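Local atomic coordinates of putative Lipoprotein (PDB entry 3U24), a protein that is of unknown function but binds zinc and calcium ions and is probably related to zinc metallopeptidases. Residues A[115-118]-A[119-122]; A[218-221]-A[222-225]; A[475-478]-A[479-483]; A[517-520]-A[521-524]. All coordinates share one frame; numbering follows the deposited sequence.

How the contacts relate
All four contacts are local, within one turn or so of chain. Contact 3 is fully buried in helix 459-485. Contact 4, largely buried, is the bend leading into helix 523-542; their centres lie 9 Å apart, and side chains of contact 3 bond to the backbone of contact 4. Contacts 1 and 2 are partly buried and farther from the centre of the chain; they meet where Pro118 packs on Leu224. Contacts 2 and 3 lie within long helices; contact 2 has one exposed side. Contact 2 relies on rings and apolar groups. Contacts 1 and 4 are turns, with hydroxyls doubling backbone bonds, as Ser481 does in contact 3. Acetic acid lies between these two turns.

Contact 1 (A[115-118]-A[119-122]); sequences QWDP and SSYN. With EDO (1,2-ethanediol), chain S; EDO (1,2-ethanediol), chain P.
Asp117 and Ser119 meet through a short hydrogen bond, with Ser119 OG donating to Asp117 OD1 at 2.5 Å. The hydroxyl comes in on the syn side of OD1, the side of the other carboxylate oxygen. Ser119 N also reaches Asp117 OD1, at 2.8 Å, but this bond is bent and weak. Ser120 turns to the backbone of the same aspartate. Its OG lies 2.7 Å from Asp117 O and nearly along the C=O axis, while Ser120 N approaches Asp117 O at 3.1 Å from above the carbonyl plane. Two donors thus grip one oxygen. The chain here leaves helix 113-116 at Asp117 and makes a short 3-10 turn. The Asp117 carboxylate at its start forms an Asx turn, though a weak one, with Pro118 in the second place. Tyr121 N closes the next step on Pro118 O, 3.2 Å away. The Tyr121 side chain then runs back along the turn. Tyr121 CB is 3.8 Å from Pro118 O. CG lies beside the backbone N (chi1 -56°), which sends the ring back alongside the turn, toward Trp114. Tyr121 CD2 sits 3.7 Å from Pro118 O, which lies at the ring edge, near its plane. Tyr121 CE2 is 4.0 Å from Asp117 O. At the tip, OH is hydrogen-bonded to Trp114 O and Asn162 ND2, so the ring ties the turn to helix 152-162. A water donates to both Pro118 O and Tyr121 O. Pro118 packs on Thr171 and Ala174 of helix 168-179.

Contact 2 (A[218-221]-A[222-225]); sequences NEHI and SWLN
Midway along helix 200-234, His220 touches both Trp223 and Leu224, one turn further on. Its imidazole meets the Leu224 branch at a slant: His220 CD2 is 3.5 Å from Leu224 CD1, and His220 NE2 is 3.6 Å from Leu224 CG. Near the other end of the ring, on the same side of its plane, His220 CE1 reaches Trp223 CE3 at 3.9 Å. The His220 ring and the six-membered ring of Trp223 are near parallel, with planes at 25°. They are slid apart, with centroids 5.6 Å from each other, so they barely overlap. CG of His220 stands anti to the backbone N (chi1 -174°), and Trp223 has the same first torsion, which lets the rings follow each other along one side of the helix. These are i to i+3 and i to i+4 neighbours of a regular alpha helix. Leu224 N bonds to His220 O at 2.8 Å, and Asn225 N to Ile221 O at 2.9 Å. Ile221 and Asn225 run side by side, with Ile221 CG2 3.9 Å from Asn225 ND2. Around the helix, His220 ND1 is hydrogen-bonded to Arg160 NH1, and its ring meets Tyr156, both on helix 152-162. Leu224 packs on Ala174, Val175 and Asn178 of helix 168-179.

Contact 3 (A[475-478]-A[479-483]); sequences NTIL and DYSIH
Ser481 doubles its hold on Ile477, four residues earlier. Ser481 OG donates to Ile477 O at 2.6 Å, and Ser481 N donates to the same oxygen at 2.8 Å. The hydroxyl and the amide come from opposite faces of the carbonyl plane, so the two donors need not crowd one another. OG stands beside the backbone N of its own residue (chi1 -54°), the setting that turns it back toward the preceding turn. An alanine here would keep the backbone bond but would probably leave Ile477 O with one donor fewer in a buried place. Leu478 and Ile482 lie alongside each other and point the same way. Their CD1 methyls meet at 3.7 Å, and Ile482 CG1 sits 3.2 Å from Leu478 O, over the backbone of the turn before. Ile482 N bonds to Leu478 O at 3.0 Å. Ile482 CG2 lies 4.0 Å above one face of the His483 ring, toward its rim. Outside this pair, helices 489-499 and 504-516 cover Leu478, Trp511 and Ala514 close on Ile482, and Tyr480 stacks on Tyr264 of helix 260-289. Asp479 OD2 is held by Tyr246 OH and is probably bonded to Val519 N. His483 NE2 probably bonds to Ser517 O and also to Ala514 O. The whole is a buried stretch of alpha helix 459-485, with the common helical pattern in which a serine hydroxyl returns to the carbonyl one turn back.

Contact 4 (A[517-520]-A[521-524]); sequences SQVQ and LTSY. With ACY (acetic acid), chain Q.
Gln520 reaches Tyr524 because its chain bends at chi2 (-73°), which carries the amide forward to the tyrosine ring. Gln520 NE2 then donates to Tyr524 OH at 3.0 Å. The bond is nearly straight (170°), and OH lies in the amide plane. Amide and phenol ring are turned steeply against each other, with planes 83° apart. Two hydroxyls double the backbone bonds of the turn. Thr522 OG1 stands between its backbone N and carbonyl carbon, and from there it meets Val519 O at 2.8 Å, in the carbonyl plane and on a lone pair. Thr522 N takes the same oxygen at 2.8 Å from above that plane. Ser523 grips Gln520 O in a like way: OG lies 2.8 Å away in the carbonyl plane, N at 3.1 Å above it. A water accepts from Leu521 N and donates to Ser517 OG. Gln518 NE2 donates to O of an acetic acid, probably from the crystallisation liquor, at 3.2 Å. Leu521 packs on Arg513 and Ala514 of helix 504-516. Arg513 NH2 also bonds to Gln520 OE1 and to Tyr524 OH. A phenylalanine in place of Tyr524 would probably leave Gln520 NE2 without its acceptor and Arg513 with one partner fewer. The tyrosine side chain lies about 5 Å from the zinc held by His408, His414 and Glu439. The amide oxygen faces a guanidinium and its N-H a phenol oxygen, so the rotation of Gln520 is probably set, and two donors meet the phenol oxygen beside the metal site.

Contact 1 (A[115-118]-A[119-122])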
ATOM      1  N   GLN A 115      15.604   8.063  14.279  1.00 21.58           N
ATOM      2  CA  GLN A 115      16.938   7.705  14.797  1.00 22.97           C
ATOM      3  C   GLN A 115      17.593   6.576  14.032  1.00 22.35           C
ATOM      4  O   GLN A 115      18.771   6.698  13.678  1.00 22.91           O
ATOM      5  CB  GLN A 115      16.937   7.271  16.272  1.00 23.64           C
ATOM      6  CG  GLN A 115      16.670   8.412  17.190  1.00 25.90           C
ATOM      7  CD  GLN A 115      16.879   8.043  18.652  1.00 27.27           C
ATOM      8  OE1 GLN A 115      16.501   6.963  19.115  1.00 27.23           O
ATOM      9  NE2 GLN A 115      17.499   8.945  19.367  1.00 27.94           N
ATOM     10  N   TRP A 116      16.855   5.484  13.820  1.00 21.15           N
ATOM     11  CA  TRP A 116      17.442   4.246  13.335  1.00 21.17           C
ATOM     12  C   TRP A 116      17.196   3.905  11.894  1.00 21.48           C
ATOM     13  O   TRP A 116      17.686   2.859  11.425  1.00 21.39           O
ATOM     14  CB  TRP A 116      17.053   3.050  14.227  1.00 21.40           C
ATOM     15  CG  TRP A 116      15.562   2.887  14.471  1.00 21.56           C
ATOM     16  CD1 TRP A 116      14.831   3.316  15.581  1.00 21.51           C
ATOM     17  CD2 TRP A 116      14.595   2.250  13.607  1.00 21.56           C
ATOM     18  NE1 TRP A 116      13.527   2.989  15.467  1.00 21.70           N
ATOM     19  CE2 TRP A 116      13.303   2.356  14.296  1.00 21.89           C
ATOM     20  CE3 TRP A 116      14.661   1.594  12.389  1.00 22.13           C
ATOM     21  CZ2 TRP A 116      12.144   1.857  13.749  1.00 21.91           C
ATOM     22  CZ3 TRP A 116      13.479   1.088  11.839  1.00 22.27           C
ATOM     23  CH2 TRP A 116      12.243   1.230  12.502  1.00 22.01           C
ATOM     24  N   ASP A 117      16.451   4.726  11.160  1.00 21.02           N
ATOM     25  CA  ASP A 117      16.218   4.478   9.715  1.00 21.39           C
ATOM     26  C   ASP A 117      16.798   5.629   8.887  1.00 21.26           C
ATOM     27  O   ASP A 117      16.121   6.649   8.670  1.00 20.44           O
ATOM     28  CB  ASP A 117      14.739   4.331   9.417  1.00 21.37           C
ATOM     29  CG  ASP A 117      14.452   4.183   7.934  1.00 22.53           C
ATOM     30  OD1 ASP A 117      15.372   4.147   7.094  1.00 22.01           O
ATOM     31  OD2 ASP A 117      13.263   4.124   7.585  1.00 25.55           O
ATOM     32  N   PRO A 118      18.058   5.494   8.455  1.00 20.49           N
ATOM     33  CA  PRO A 118      18.653   6.580   7.695  1.00 20.72           C
ATOM     34  C   PRO A 118      18.007   6.743   6.345  1.00 20.48           C
ATOM     35  O   PRO A 118      18.193   7.790   5.726  1.00 21.47           O
ATOM     36  CB  PRO A 118      20.137   6.166   7.544  1.00 21.11           C
ATOM     37  CG  PRO A 118      20.388   5.251   8.705  1.00 21.22           C
ATOM     38  CD  PRO A 118      19.065   4.522   8.889  1.00 21.32           C
ATOM     39  N   SER A 119      17.242   5.763   5.885  1.00 19.82           N
ATOM     40  CA  SER A 119      16.612   5.929   4.595  1.00 20.72           C
ATOM     41  C   SER A 119      15.503   6.983   4.628  1.00 21.35           C
ATOM     42  O   SER A 119      15.083   7.460   3.577  1.00 21.84           O
ATOM     43  CB  SER A 119      16.094   4.612   4.021  1.00 20.72           C
ATOM     44  OG  SER A 119      14.859   4.257   4.611  1.00 21.20           O
ATOM     45  N   SER A 120      15.023   7.359   5.810  1.00 21.74           N
ATOM     46  CA  SER A 120      14.021   8.426   5.883  1.00 22.19           C
ATOM     47  C   SER A 120      14.604   9.856   5.557  1.00 22.67           C
ATOM     48  O   SER A 120      13.844  10.812   5.368  1.00 23.41           O
ATOM     49  CB  SER A 120      13.295   8.365   7.237  1.00 22.94           C
ATOM     50  OG  SER A 120      14.183   8.440   8.328  1.00 22.28           O
ATOM     51  N   TYR A 121      15.931   9.970   5.408  1.00 21.90           N
ATOM     52  CA  TYR A 121      16.566  11.204   5.013  1.00 21.68           C
ATOM     53  C   TYR A 121      17.037  11.149   3.565  1.00 21.37           C
ATOM     54  O   TYR A 121      18.073  10.555   3.223  1.00 22.36           O
ATOM     55  CB  TYR A 121      17.724  11.507   5.942  1.00 22.35           C
ATOM     56  CG  TYR A 121      17.301  11.550   7.385  1.00 22.75           C
ATOM     57  CD1 TYR A 121      16.772  12.700   7.918  1.00 23.83           C
ATOM     58  CD2 TYR A 121      17.385  10.439   8.197  1.00 22.61           C
ATOM     59  CE1 TYR A 121      16.365  12.760   9.221  1.00 24.46           C
ATOM     60  CE2 TYR A 121      16.996  10.489   9.513  1.00 23.43           C
ATOM     61  CZ  TYR A 121      16.504  11.665  10.028  1.00 24.12           C
ATOM     62  OH  TYR A 121      16.094  11.784  11.336  1.00 25.78           O
ATOM     63  N   ASN A 122      16.266  11.783   2.702  1.00 20.82           N
ATOM     64  CA  ASN A 122      16.551  11.800   1.251  1.00 21.00           C
ATOM     65  C   ASN A 122      15.742  12.925   0.604  1.00 19.84           C
ATOM     66  O   ASN A 122      14.514  12.932   0.684  1.00 19.46           O
ATOM     67  CB  ASN A 122      16.174  10.446   0.616  1.00 21.10           C
ATOM     68  CG  ASN A 122      16.639  10.305  -0.848  1.00 22.03           C
ATOM     69  OD1 ASN A 122      16.949  11.298  -1.552  1.00 21.96           O
ATOM     70  ND2 ASN A 122      16.689   9.041  -1.317  1.00 22.10           N
TER
HETATM   71  C1  EDO S 603      11.152  10.544   2.725  1.00 52.05           C
HETATM   72  O1  EDO S 603      12.042  11.654   2.486  1.00 53.52           O
HETATM   73  C2  EDO S 603      11.903   9.201   2.688  1.00 47.10           C
HETATM   74  O2  EDO S 603      12.433   8.876   1.393  1.00 40.58           O
HETATM   75  C1  EDO P 600      11.117  14.564   0.734  1.00 37.05           C
HETATM   76  O1  EDO P 600      12.093  14.148  -0.238  1.00 32.15           O
HETATM   77  C2  EDO P 600      11.703  15.486   1.823  1.00 36.58           C
HETATM   78  O2  EDO P 600      11.938  16.775   1.257  1.00 32.92           O
HETATM   79  O   HOH W   1      20.214   9.390   4.693  1.00 21.69           O

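Contact 2 (A[218-221]-A[222-225])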
ATOM      1  N   ASN A 218      26.837  13.982  -2.228  1.00 25.82           N
ATOM      2  CA  ASN A 218      27.958  13.087  -2.325  1.00 27.08           C
ATOM      3  C   ASN A 218      28.680  12.898  -1.001  1.00 27.36           C
ATOM      4  O   ASN A 218      29.054  11.786  -0.688  1.00 26.65           O
ATOM      5  CB  ASN A 218      28.948  13.531  -3.389  1.00 29.05           C
ATOM      6  CG  ASN A 218      28.516  13.146  -4.794  1.00 31.58           C
ATOM      7  OD1 ASN A 218      28.670  13.950  -5.726  1.00 34.99           O
ATOM      8  ND2 ASN A 218      28.000  11.921  -4.971  1.00 31.17           N
ATOM      9  N   GLU A 219      28.873  13.964  -0.228  1.00 27.53           N
ATOM     10  CA  GLU A 219      29.492  13.833   1.094  1.00 28.92           C
ATOM     11  C   GLU A 219      28.601  13.038   2.042  1.00 25.93           C
ATOM     12  O   GLU A 219      29.077  12.260   2.810  1.00 24.85           O
ATOM     13  CB  GLU A 219      29.855  15.198   1.716  1.00 32.24           C
ATOM     14  CG  GLU A 219      30.998  15.890   0.966  1.00 37.89           C
ATOM     15  CD  GLU A 219      31.243  17.344   1.404  1.00 44.18           C
ATOM     16  OE1 GLU A 219      30.404  17.928   2.148  1.00 44.92           O
ATOM     17  OE2 GLU A 219      32.302  17.892   0.989  1.00 50.93           O
ATOM     18  N   HIS A 220      27.301  13.221   1.965  1.00 24.09           N
ATOM     19  CA  HIS A 220      26.417  12.385   2.775  1.00 23.19           C
ATOM     20  C   HIS A 220      26.491  10.914   2.385  1.00 22.76           C
ATOM     21  O   HIS A 220      26.493  10.053   3.241  1.00 21.85           O
ATOM     22  CB  HIS A 220      25.008  12.896   2.747  1.00 21.58           C
ATOM     23  CG  HIS A 220      24.082  12.160   3.681  1.00 20.84           C
ATOM     24  ND1 HIS A 220      24.074  12.366   5.017  1.00 20.59           N
ATOM     25  CD2 HIS A 220      23.113  11.219   3.425  1.00 19.79           C
ATOM     26  CE1 HIS A 220      23.159  11.566   5.569  1.00 20.17           C
ATOM     27  NE2 HIS A 220      22.568  10.877   4.597  1.00 19.78           N
ATOM     28  N   ILE A 221      26.570  10.629   1.101  1.00 23.11           N
ATOM     29  CA  ILE A 221      26.690   9.232   0.651  1.00 24.39           C
ATOM     30  C   ILE A 221      27.999   8.618   1.157  1.00 25.15           C
ATOM     31  O   ILE A 221      27.988   7.457   1.570  1.00 24.96           O
ATOM     32  CB  ILE A 221      26.626   9.119  -0.856  1.00 24.92           C
ATOM     33  CG1 ILE A 221      25.181   9.449  -1.293  1.00 24.45           C
ATOM     34  CG2 ILE A 221      27.125   7.732  -1.336  1.00 24.53           C
ATOM     35  CD1 ILE A 221      25.095   9.935  -2.737  1.00 24.74           C
ATOM     36  N   SER A 222      29.088   9.405   1.178  1.00 25.50           N
ATOM     37  CA  SER A 222      30.366   8.918   1.724  1.00 27.28           C
ATOM     38  C   SER A 222      30.216   8.623   3.204  1.00 26.27           C
ATOM     39  O   SER A 222      30.740   7.639   3.716  1.00 25.87           O
ATOM     40  CB  SER A 222      31.514   9.923   1.586  1.00 28.81           C
ATOM     41  OG  SER A 222      31.751  10.171   0.206  1.00 33.93           O
ATOM     42  N   TRP A 223      29.528   9.506   3.896  1.00 24.38           N
ATOM     43  CA  TRP A 223      29.294   9.254   5.291  1.00 24.18           C
ATOM     44  C   TRP A 223      28.461   7.975   5.492  1.00 23.31           C
ATOM     45  O   TRP A 223      28.794   7.133   6.327  1.00 22.91           O
ATOM     46  CB  TRP A 223      28.675  10.457   5.916  1.00 23.12           C
ATOM     47  CG  TRP A 223      28.376  10.316   7.381  1.00 23.14           C
ATOM     48  CD1 TRP A 223      29.223  10.615   8.445  1.00 23.25           C
ATOM     49  CD2 TRP A 223      27.097   9.918   7.997  1.00 22.17           C
ATOM     50  NE1 TRP A 223      28.568  10.438   9.627  1.00 23.40           N
ATOM     51  CE2 TRP A 223      27.294  10.012   9.429  1.00 22.48           C
ATOM     52  CE3 TRP A 223      25.869   9.494   7.510  1.00 22.03           C
ATOM     53  CZ2 TRP A 223      26.300   9.654  10.336  1.00 22.53           C
ATOM     54  CZ3 TRP A 223      24.854   9.181   8.412  1.00 21.98           C
ATOM     55  CH2 TRP A 223      25.054   9.263   9.805  1.00 22.26           C
ATOM     56  N   LEU A 224      27.404   7.817   4.710  1.00 22.76           N
ATOM     57  CA  LEU A 224      26.562   6.616   4.799  1.00 22.40           C
ATOM     58  C   LEU A 224      27.395   5.363   4.535  1.00 22.80           C
ATOM     59  O   LEU A 224      27.257   4.389   5.237  1.00 22.06           O
ATOM     60  CB  LEU A 224      25.361   6.702   3.859  1.00 21.52           C
ATOM     61  CG  LEU A 224      24.199   7.688   4.166  1.00 20.87           C
ATOM     62  CD1 LEU A 224      23.188   7.738   3.027  1.00 19.92           C
ATOM     63  CD2 LEU A 224      23.479   7.341   5.454  1.00 20.50           C
ATOM     64  N   ASN A 225      28.295   5.422   3.555  1.00 24.16           N
ATOM     65  CA  ASN A 225      29.172   4.286   3.262  1.00 25.13           C
ATOM     66  C   ASN A 225      30.084   3.971   4.437  1.00 25.81           C
ATOM     67  O   ASN A 225      30.301   2.780   4.765  1.00 25.57           O
ATOM     68  CB  ASN A 225      30.020   4.493   1.994  1.00 25.90           C
ATOM     69  CG  ASN A 225      29.233   4.293   0.689  1.00 27.31           C
ATOM     70  OD1 ASN A 225      28.207   3.595   0.611  1.00 28.23           O
ATOM     71  ND2 ASN A 225      29.722   4.931  -0.350  1.00 27.89           N
TER

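Contact 3 (A[475-478]-A[479-483])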
ATOM      1  N   ASN A 475       1.546 -13.755   4.245  1.00 22.17           N
ATOM      2  CA  ASN A 475       2.108 -12.400   4.436  1.00 21.73           C
ATOM      3  C   ASN A 475       2.037 -11.974   5.908  1.00 21.46           C
ATOM      4  O   ASN A 475       2.970 -11.331   6.401  1.00 20.36           O
ATOM      5  CB  ASN A 475       1.368 -11.333   3.616  1.00 22.36           C
ATOM      6  CG  ASN A 475       1.825 -11.254   2.160  1.00 23.76           C
ATOM      7  OD1 ASN A 475       2.838 -11.826   1.744  1.00 23.87           O
ATOM      8  ND2 ASN A 475       1.082 -10.478   1.383  1.00 24.97           N
ATOM      9  N   THR A 476       0.920 -12.317   6.580  1.00 20.66           N
ATOM     10  CA  THR A 476       0.680 -11.996   7.973  1.00 20.87           C
ATOM     11  C   THR A 476       1.573 -12.820   8.880  1.00 21.04           C
ATOM     12  O   THR A 476       2.214 -12.284   9.775  1.00 21.31           O
ATOM     13  CB  THR A 476      -0.820 -12.187   8.350  1.00 21.00           C
ATOM     14  OG1 THR A 476      -1.559 -11.169   7.705  1.00 22.06           O
ATOM     15  CG2 THR A 476      -1.094 -12.090   9.849  1.00 20.15           C
ATOM     16  N   ILE A 477       1.619 -14.116   8.647  1.00 21.37           N
ATOM     17  CA  ILE A 477       2.525 -15.002   9.400  1.00 21.38           C
ATOM     18  C   ILE A 477       3.983 -14.508   9.334  1.00 21.82           C
ATOM     19  O   ILE A 477       4.692 -14.417  10.353  1.00 23.30           O
ATOM     20  CB  ILE A 477       2.391 -16.448   8.905  1.00 21.35           C
ATOM     21  CG1 ILE A 477       0.968 -16.918   9.158  1.00 21.78           C
ATOM     22  CG2 ILE A 477       3.366 -17.402   9.601  1.00 21.72           C
ATOM     23  CD1 ILE A 477       0.682 -18.305   8.655  1.00 22.53           C
ATOM     24  N   LEU A 478       4.410 -14.164   8.144  1.00 21.54           N
ATOM     25  CA  LEU A 478       5.769 -13.757   7.895  1.00 22.15           C
ATOM     26  C   LEU A 478       6.081 -12.453   8.610  1.00 22.09           C
ATOM     27  O   LEU A 478       7.087 -12.339   9.351  1.00 21.49           O
ATOM     28  CB  LEU A 478       5.976 -13.584   6.389  1.00 22.60           C
ATOM     29  CG  LEU A 478       7.313 -12.982   5.927  1.00 24.17           C
ATOM     30  CD1 LEU A 478       8.313 -14.092   5.769  1.00 25.03           C
ATOM     31  CD2 LEU A 478       7.224 -12.261   4.585  1.00 24.55           C
ATOM     32  N   ASP A 479       5.217 -11.459   8.409  1.00 21.97           N
ATOM     33  CA  ASP A 479       5.523 -10.134   8.952  1.00 22.70           C
ATOM     34  C   ASP A 479       5.600 -10.181  10.482  1.00 22.35           C
ATOM     35  O   ASP A 479       6.543  -9.656  11.092  1.00 21.56           O
ATOM     36  CB  ASP A 479       4.541  -9.074   8.484  1.00 23.50           C
ATOM     37  CG  ASP A 479       5.025  -7.654   8.797  1.00 25.44           C
ATOM     38  OD1 ASP A 479       5.960  -7.160   8.099  1.00 27.67           O
ATOM     39  OD2 ASP A 479       4.442  -7.022   9.720  1.00 27.13           O
ATOM     40  N   TYR A 480       4.633 -10.869  11.076  1.00 21.73           N
ATOM     41  CA  TYR A 480       4.534 -11.007  12.513  1.00 21.42           C
ATOM     42  C   TYR A 480       5.681 -11.827  13.057  1.00 21.53           C
ATOM     43  O   TYR A 480       6.337 -11.420  14.015  1.00 21.03           O
ATOM     44  CB  TYR A 480       3.179 -11.644  12.888  1.00 21.57           C
ATOM     45  CG  TYR A 480       2.917 -11.732  14.377  1.00 22.39           C
ATOM     46  CD1 TYR A 480       2.391 -10.652  15.078  1.00 22.86           C
ATOM     47  CD2 TYR A 480       3.229 -12.875  15.091  1.00 23.04           C
ATOM     48  CE1 TYR A 480       2.168 -10.725  16.471  1.00 23.57           C
ATOM     49  CE2 TYR A 480       3.019 -12.958  16.469  1.00 23.61           C
ATOM     50  CZ  TYR A 480       2.467 -11.891  17.158  1.00 24.00           C
ATOM     51  OH  TYR A 480       2.248 -11.983  18.540  1.00 24.64           O
ATOM     52  N   SER A 481       5.932 -12.984  12.449  1.00 21.58           N
ATOM     53  CA  SER A 481       6.962 -13.878  12.972  1.00 22.30           C
ATOM     54  C   SER A 481       8.353 -13.260  12.915  1.00 22.25           C
ATOM     55  O   SER A 481       9.134 -13.462  13.817  1.00 22.54           O
ATOM     56  CB  SER A 481       6.916 -15.241  12.304  1.00 22.22           C
ATOM     57  OG  SER A 481       5.591 -15.772  12.431  1.00 22.67           O
ATOM     58  N   ILE A 482       8.632 -12.487  11.883  1.00 22.33           N
ATOM     59  CA  ILE A 482       9.922 -11.814  11.737  1.00 23.22           C
ATOM     60  C   ILE A 482      10.123 -10.767  12.841  1.00 22.93           C
ATOM     61  O   ILE A 482      11.124 -10.763  13.517  1.00 23.48           O
ATOM     62  CB  ILE A 482      10.031 -11.169  10.330  1.00 23.72           C
ATOM     63  CG1 ILE A 482      10.288 -12.260   9.296  1.00 24.55           C
ATOM     64  CG2 ILE A 482      11.152 -10.120  10.261  1.00 24.75           C
ATOM     65  CD1 ILE A 482      10.247 -11.751   7.860  1.00 24.09           C
ATOM     66  N   HIS A 483       9.132  -9.922  13.059  1.00 22.42           N
ATOM     67  CA  HIS A 483       9.255  -8.807  13.980  1.00 22.79           C
ATOM     68  C   HIS A 483       9.008  -9.140  15.438  1.00 23.73           C
ATOM     69  O   HIS A 483       9.522  -8.450  16.324  1.00 22.75           O
ATOM     70  CB  HIS A 483       8.349  -7.698  13.512  1.00 21.96           C
ATOM     71  CG  HIS A 483       8.879  -7.031  12.303  1.00 22.07           C
ATOM     72  ND1 HIS A 483       9.969  -6.248  12.350  1.00 22.55           N
ATOM     73  CD2 HIS A 483       8.530  -7.137  10.964  1.00 21.65           C
ATOM     74  CE1 HIS A 483      10.272  -5.849  11.114  1.00 21.97           C
ATOM     75  NE2 HIS A 483       9.378  -6.367  10.270  1.00 21.17           N
TER

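Contact 4 (A[517-520]-A[521-524])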
ATOM      1  N   SER A 517      10.175  -3.029   6.116  1.00 25.95           N
ATOM      2  CA  SER A 517       8.898  -2.477   6.547  1.00 25.88           C
ATOM      3  C   SER A 517       8.271  -3.403   7.597  1.00 25.03           C
ATOM      4  O   SER A 517       8.664  -4.576   7.750  1.00 26.50           O
ATOM      5  CB  SER A 517       7.960  -2.359   5.350  1.00 26.24           C
ATOM      6  OG  SER A 517       7.572  -3.654   4.915  1.00 26.96           O
ATOM      7  N   GLN A 518       7.319  -2.854   8.328  1.00 23.96           N
ATOM      8  CA  GLN A 518       6.613  -3.552   9.388  1.00 23.66           C
ATOM      9  C   GLN A 518       5.115  -3.241   9.252  1.00 23.79           C
ATOM     10  O   GLN A 518       4.760  -2.112   8.827  1.00 23.41           O
ATOM     11  CB  GLN A 518       7.098  -3.065  10.755  1.00 23.38           C
ATOM     12  CG  GLN A 518       8.601  -2.909  10.858  1.00 24.04           C
ATOM     13  CD  GLN A 518       9.050  -1.573  10.347  1.00 23.57           C
ATOM     14  OE1 GLN A 518       8.317  -0.617  10.437  1.00 24.03           O
ATOM     15  NE2 GLN A 518      10.240  -1.508   9.790  1.00 23.22           N
ATOM     16  N   VAL A 519       4.276  -4.248   9.557  1.00 22.89           N
ATOM     17  CA  VAL A 519       2.818  -4.122   9.662  1.00 22.87           C
ATOM     18  C   VAL A 519       2.094  -4.049   8.312  1.00 23.68           C
ATOM     19  O   VAL A 519       1.070  -4.720   8.095  1.00 24.38           O
ATOM     20  CB  VAL A 519       2.437  -2.964  10.625  1.00 22.82           C
ATOM     21  CG1 VAL A 519       0.972  -2.657  10.561  1.00 22.87           C
ATOM     22  CG2 VAL A 519       2.814  -3.346  12.058  1.00 22.80           C
ATOM     23  N   GLN A 520       2.621  -3.292   7.362  1.00 24.05           N
ATOM     24  CA  GLN A 520       1.923  -3.122   6.073  1.00 23.95           C
ATOM     25  C   GLN A 520       1.522  -4.464   5.428  1.00 22.99           C
ATOM     26  O   GLN A 520       0.451  -4.587   4.824  1.00 22.07           O
ATOM     27  CB  GLN A 520       2.747  -2.216   5.134  1.00 24.99           C
ATOM     28  CG  GLN A 520       2.039  -1.804   3.833  1.00 26.25           C
ATOM     29  CD  GLN A 520       1.925  -2.957   2.828  1.00 26.23           C
ATOM     30  OE1 GLN A 520       2.776  -3.847   2.792  1.00 25.68           O
ATOM     31  NE2 GLN A 520       0.828  -2.967   2.053  1.00 26.43           N
ATOM     32  N   LEU A 521       2.360  -5.481   5.601  1.00 24.18           N
ATOM     33  CA  LEU A 521       2.128  -6.814   4.989  1.00 23.60           C
ATOM     34  C   LEU A 521       0.916  -7.503   5.574  1.00 22.89           C
ATOM     35  O   LEU A 521       0.320  -8.316   4.886  1.00 22.83           O
ATOM     36  CB  LEU A 521       3.351  -7.736   5.101  1.00 23.81           C
ATOM     37  CG  LEU A 521       4.319  -7.576   3.927  1.00 25.27           C
ATOM     38  CD1 LEU A 521       5.666  -8.225   4.263  1.00 24.65           C
ATOM     39  CD2 LEU A 521       3.714  -8.161   2.651  1.00 23.53           C
ATOM     40  N   THR A 522       0.547  -7.197   6.816  1.00 22.06           N
ATOM     41  CA  THR A 522      -0.673  -7.774   7.408  1.00 22.67           C
ATOM     42  C   THR A 522      -1.995  -7.143   6.900  1.00 22.67           C
ATOM     43  O   THR A 522      -3.074  -7.675   7.147  1.00 22.49           O
ATOM     44  CB  THR A 522      -0.676  -7.665   8.954  1.00 23.59           C
ATOM     45  OG1 THR A 522      -0.872  -6.294   9.323  1.00 22.90           O
ATOM     46  CG2 THR A 522       0.648  -8.174   9.560  1.00 22.30           C
ATOM     47  N   SER A 523      -1.926  -6.037   6.153  1.00 23.37           N
ATOM     48  CA  SER A 523      -3.105  -5.228   5.892  1.00 23.05           C
ATOM     49  C   SER A 523      -4.141  -6.006   5.097  1.00 23.62           C
ATOM     50  O   SER A 523      -5.364  -5.906   5.353  1.00 23.10           O
ATOM     51  CB  SER A 523      -2.733  -3.879   5.229  1.00 24.34           C
ATOM     52  OG  SER A 523      -2.107  -4.021   3.970  1.00 25.72           O
ATOM     53  N   TYR A 524      -3.651  -6.827   4.176  1.00 23.12           N
ATOM     54  CA  TYR A 524      -4.523  -7.566   3.264  1.00 22.88           C
ATOM     55  C   TYR A 524      -5.400  -8.537   4.023  1.00 21.80           C
ATOM     56  O   TYR A 524      -6.638  -8.537   3.866  1.00 21.20           O
ATOM     57  CB  TYR A 524      -3.722  -8.306   2.210  1.00 24.39           C
ATOM     58  CG  TYR A 524      -2.685  -7.436   1.568  1.00 26.53           C
ATOM     59  CD1 TYR A 524      -1.413  -7.311   2.147  1.00 27.16           C
ATOM     60  CD2 TYR A 524      -2.954  -6.743   0.397  1.00 27.61           C
ATOM     61  CE1 TYR A 524      -0.457  -6.505   1.592  1.00 28.96           C
ATOM     62  CE2 TYR A 524      -1.997  -5.917  -0.175  1.00 27.93           C
ATOM     63  CZ  TYR A 524      -0.761  -5.811   0.415  1.00 28.75           C
ATOM     64  OH  TYR A 524       0.214  -5.019  -0.101  1.00 29.13           O
TER
HETATM   65  C   ACY Q 601      10.184   1.991   8.882  1.00 42.68           C
HETATM   66  O   ACY Q 601      10.904   1.191   8.226  1.00 41.69           O
HETATM   67  OXT ACY Q 601       8.999   1.722   9.250  1.00 45.54           O
HETATM   68  CH3 ACY Q 601      10.728   3.344   9.196  1.00 37.79           C
HETATM   69  O   HOH W   2       5.158  -4.973   6.359  1.00 23.66           O